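Local coordinates for protein thermospermine synthase (Medicago truncatula, PDB 6BQ4) that probably transfers an aminopropyl group from decarboxylated S-adenosylmethionine to spermidine, yielding thermospermine in polyamine biosynthesis, at residues 129-134 and 162-167. Numbering follows the deposited sequence.
Sequences VMCDID and NDAKAE. With ADN (adenosine), chain C.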
loop_
_atom_site.group_PDB
_atom_site.type_symbol
_atom_site.label_atom_id
_atom_site.label_comp_id
_atom_site.label_asym_id
_atom_site.label_seq_id
_atom_site.Cartn_x
_atom_site.Cartn_y
_atom_site.Cartn_z
ATOM N N VAL A 129 -37.377 19.066 9.862
ATOM C CA VAL A 129 -36.583 19.019 11.082
ATOM C C VAL A 129 -35.421 18.052 10.920
ATOM O O VAL A 129 -35.661 16.896 10.553
ATOM C CB VAL A 129 -37.420 18.542 12.269
ATOM C CG1 VAL A 129 -36.591 18.463 13.555
ATOM C CG2 VAL A 129 -38.619 19.474 12.456
ATOM N N MET A 130 -34.182 18.523 11.141
ATOM C CA MET A 130 -32.970 17.667 11.208
ATOM C C MET A 130 -32.581 17.537 12.661
ATOM O O MET A 130 -32.165 18.544 13.304
ATOM C CB MET A 130 -31.801 18.284 10.441
ATOM C CG MET A 130 -30.415 17.597 10.539
ATOM S SD MET A 130 -29.106 18.799 10.145
ATOM C CE MET A 130 -29.659 19.303 8.531
ATOM N N CYS A 131 -32.717 16.331 13.183
ATOM C CA CYS A 131 -32.392 16.066 14.594
ATOM C C CYS A 131 -31.172 15.199 14.746
ATOM O O CYS A 131 -31.283 13.960 14.686
ATOM C CB CYS A 131 -33.553 15.412 15.315
ATOM S SG CYS A 131 -33.208 15.108 17.070
ATOM N N ASP A 132 -30.006 15.849 14.872
ATOM C CA ASP A 132 -28.687 15.169 14.979
ATOM C C ASP A 132 -28.124 15.407 16.365
ATOM O O ASP A 132 -28.130 16.535 16.849
ATOM C CB ASP A 132 -27.699 15.704 13.930
ATOM C CG ASP A 132 -26.579 14.705 13.623
ATOM O OD1 ASP A 132 -25.760 14.438 14.535
ATOM O OD2 ASP A 132 -26.544 14.174 12.486
ATOM N N ILE A 133 -27.612 14.358 16.970
ATOM C CA ILE A 133 -27.089 14.405 18.317
ATOM C C ILE A 133 -25.754 15.166 18.460
ATOM O O ILE A 133 -25.352 15.551 19.579
ATOM C CB ILE A 133 -26.936 12.971 18.858
ATOM C CG1 ILE A 133 -26.820 12.975 20.377
ATOM C CG2 ILE A 133 -25.769 12.236 18.210
ATOM C CD1 ILE A 133 -26.571 11.593 20.949
ATOM N N ASP A 134 -25.058 15.387 17.339
ATOM C CA ASP A 134 -23.729 15.988 17.366
ATOM C C ASP A 134 -23.643 17.354 16.700
ATOM O O ASP A 134 -23.490 17.478 15.470
ATOM C CB ASP A 134 -22.773 14.990 16.705
ATOM C CG ASP A 134 -21.296 15.343 16.897
ATOM O OD1 ASP A 134 -20.993 16.528 17.252
ATOM O OD2 ASP A 134 -20.460 14.440 16.688
ATOM N N ASN A 162 -30.126 16.905 19.428
ATOM C CA ASN A 162 -30.612 16.010 20.462
ATOM C C ASN A 162 -30.584 14.593 19.916
ATOM O O ASN A 162 -30.514 14.379 18.693
ATOM C CB ASN A 162 -32.035 16.425 20.895
ATOM C CG ASN A 162 -32.514 15.718 22.169
ATOM O OD1 ASN A 162 -31.754 15.073 22.872
ATOM N ND2 ASN A 162 -33.799 15.805 22.417
ATOM N N ASP A 163 -30.533 13.631 20.816
ATOM C CA ASP A 163 -30.821 12.260 20.474
ATOM C C ASP A 163 -32.255 12.219 19.871
ATOM O O ASP A 163 -33.211 12.742 20.466
ATOM C CB ASP A 163 -30.708 11.393 21.720
ATOM C CG ASP A 163 -31.337 10.036 21.558
ATOM O OD1 ASP A 163 -31.408 9.525 20.429
ATOM O OD2 ASP A 163 -31.772 9.471 22.565
ATOM N N ALA A 164 -32.395 11.599 18.689
ATOM C CA ALA A 164 -33.693 11.611 17.966
ATOM C C ALA A 164 -34.753 10.832 18.713
ATOM O O ALA A 164 -35.936 11.125 18.560
ATOM C CB ALA A 164 -33.566 11.076 16.558
ATOM N N LYS A 165 -34.348 9.833 19.499
ATOM C CA LYS A 165 -35.308 9.026 20.271
ATOM C C LYS A 165 -35.967 9.927 21.326
ATOM O O LYS A 165 -37.183 9.994 21.424
ATOM C CB LYS A 165 -34.639 7.802 20.940
ATOM C CG LYS A 165 -35.547 7.066 21.968
ATOM C CD LYS A 165 -35.543 5.530 21.831
ATOM C CE LYS A 165 -34.887 4.788 22.994
ATOM N NZ LYS A 165 -35.627 4.936 24.275
ATOM N N ALA A 166 -35.128 10.636 22.063
ATOM C CA ALA A 166 -35.585 11.588 23.098
ATOM C C ALA A 166 -36.423 12.700 22.483
ATOM O O ALA A 166 -37.441 13.041 23.010
ATOM C CB ALA A 166 -34.387 12.161 23.825
ATOM N N GLU A 167 -35.974 13.259 21.354
ATOM C CA GLU A 167 -36.690 14.322 20.685
ATOM C C GLU A 167 -38.094 13.893 20.236
ATOM O O GLU A 167 -39.079 14.609 20.486
ATOM C CB GLU A 167 -35.891 14.836 19.479
ATOM C CG GLU A 167 -36.540 15.990 18.769
ATOM C CD GLU A 167 -36.614 17.267 19.630
ATOM O OE1 GLU A 167 -35.961 17.325 20.677
ATOM O OE2 GLU A 167 -37.233 18.237 19.196
HETATM O "O5'" ADN C . -24.022 8.687 12.026
HETATM C "C5'" ADN C . -24.771 9.471 11.141
HETATM C "C4'" ADN C . -25.308 10.654 11.900
HETATM O "O4'" ADN C . -26.165 10.236 12.929
HETATM C "C3'" ADN C . -24.201 11.407 12.575
HETATM O "O3'" ADN C . -24.289 12.727 12.103
HETATM C "C2'" ADN C . -24.529 11.284 14.037
HETATM O "O2'" ADN C . -24.222 12.458 14.717
HETATM C "C1'" ADN C . -26.006 11.062 14.033
HETATM N N9 ADN C . -26.513 10.342 15.198
HETATM C C8 ADN C . -25.977 9.329 15.841
HETATM N N7 ADN C . -26.736 8.929 16.856
HETATM C C5 ADN C . -27.802 9.696 16.846
HETATM C C6 ADN C . -29.011 9.849 17.635
HETATM N N6 ADN C . -29.245 9.036 18.654
HETATM N N1 ADN C . -29.871 10.807 17.306
HETATM C C2 ADN C . -29.661 11.619 16.294
HETATM N N3 ADN C . -28.588 11.541 15.530
HETATM C C4 ADN C . -27.647 10.629 15.759
#
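C131, near the end of strand 127-132, drives its thiol into the start of helix 164-170. SG stands anti to the backbone N (chi1 -178°), which carries it to 3.2 Å from N162 O and 3.6 Å from E167 CB, with A164 CA and CB alongside; V160 and F106 also touch this sulfur-containing side chain. At D132 the two segments are joined through the backbone: N162 N donates to D132 O at 3.3 Å, bent and from above the carbonyl plane. CB of D132 points away from 162-167, and the carboxylate takes both ribose hydroxyls of adenosine, O2' on OD1 at 2.5 Å and O3' on OD2 at 2.7 Å. OD1 also accepts from D134 N in an Asx turn, and OD2 from G111 N of the glycine-rich loop, so backbone amides fix the rotation of the group. An asparagine here would probably lose part of the grip on the ribose diol, since whichever oxygen became an NH2 would face a hydroxyl and a backbone N-H that both need an acceptor. I133 then lays CG2 against the adenine ring, 3.5 Å from C4 of adenosine, while CG1 packs on the backbone of D163. D134 is the N-cap of the next helix, through weak bonds from OD1, while OD2 is bonded to S54 and Q57.

On the other segment, A164 N donates to adenine N1 at 3.0 Å. D163 OD1 accepts from N6 at 2.8 Å and also caps the helix, taking K165 N from above its carboxylate plane. This is the nucleoside site of a Rossmann-like, AdoMet-type fold: D132 reads the ribose, and the following strand's helix start reads the adenine edge, a donor-acceptor pattern complementary to N1 and the 6-amino group.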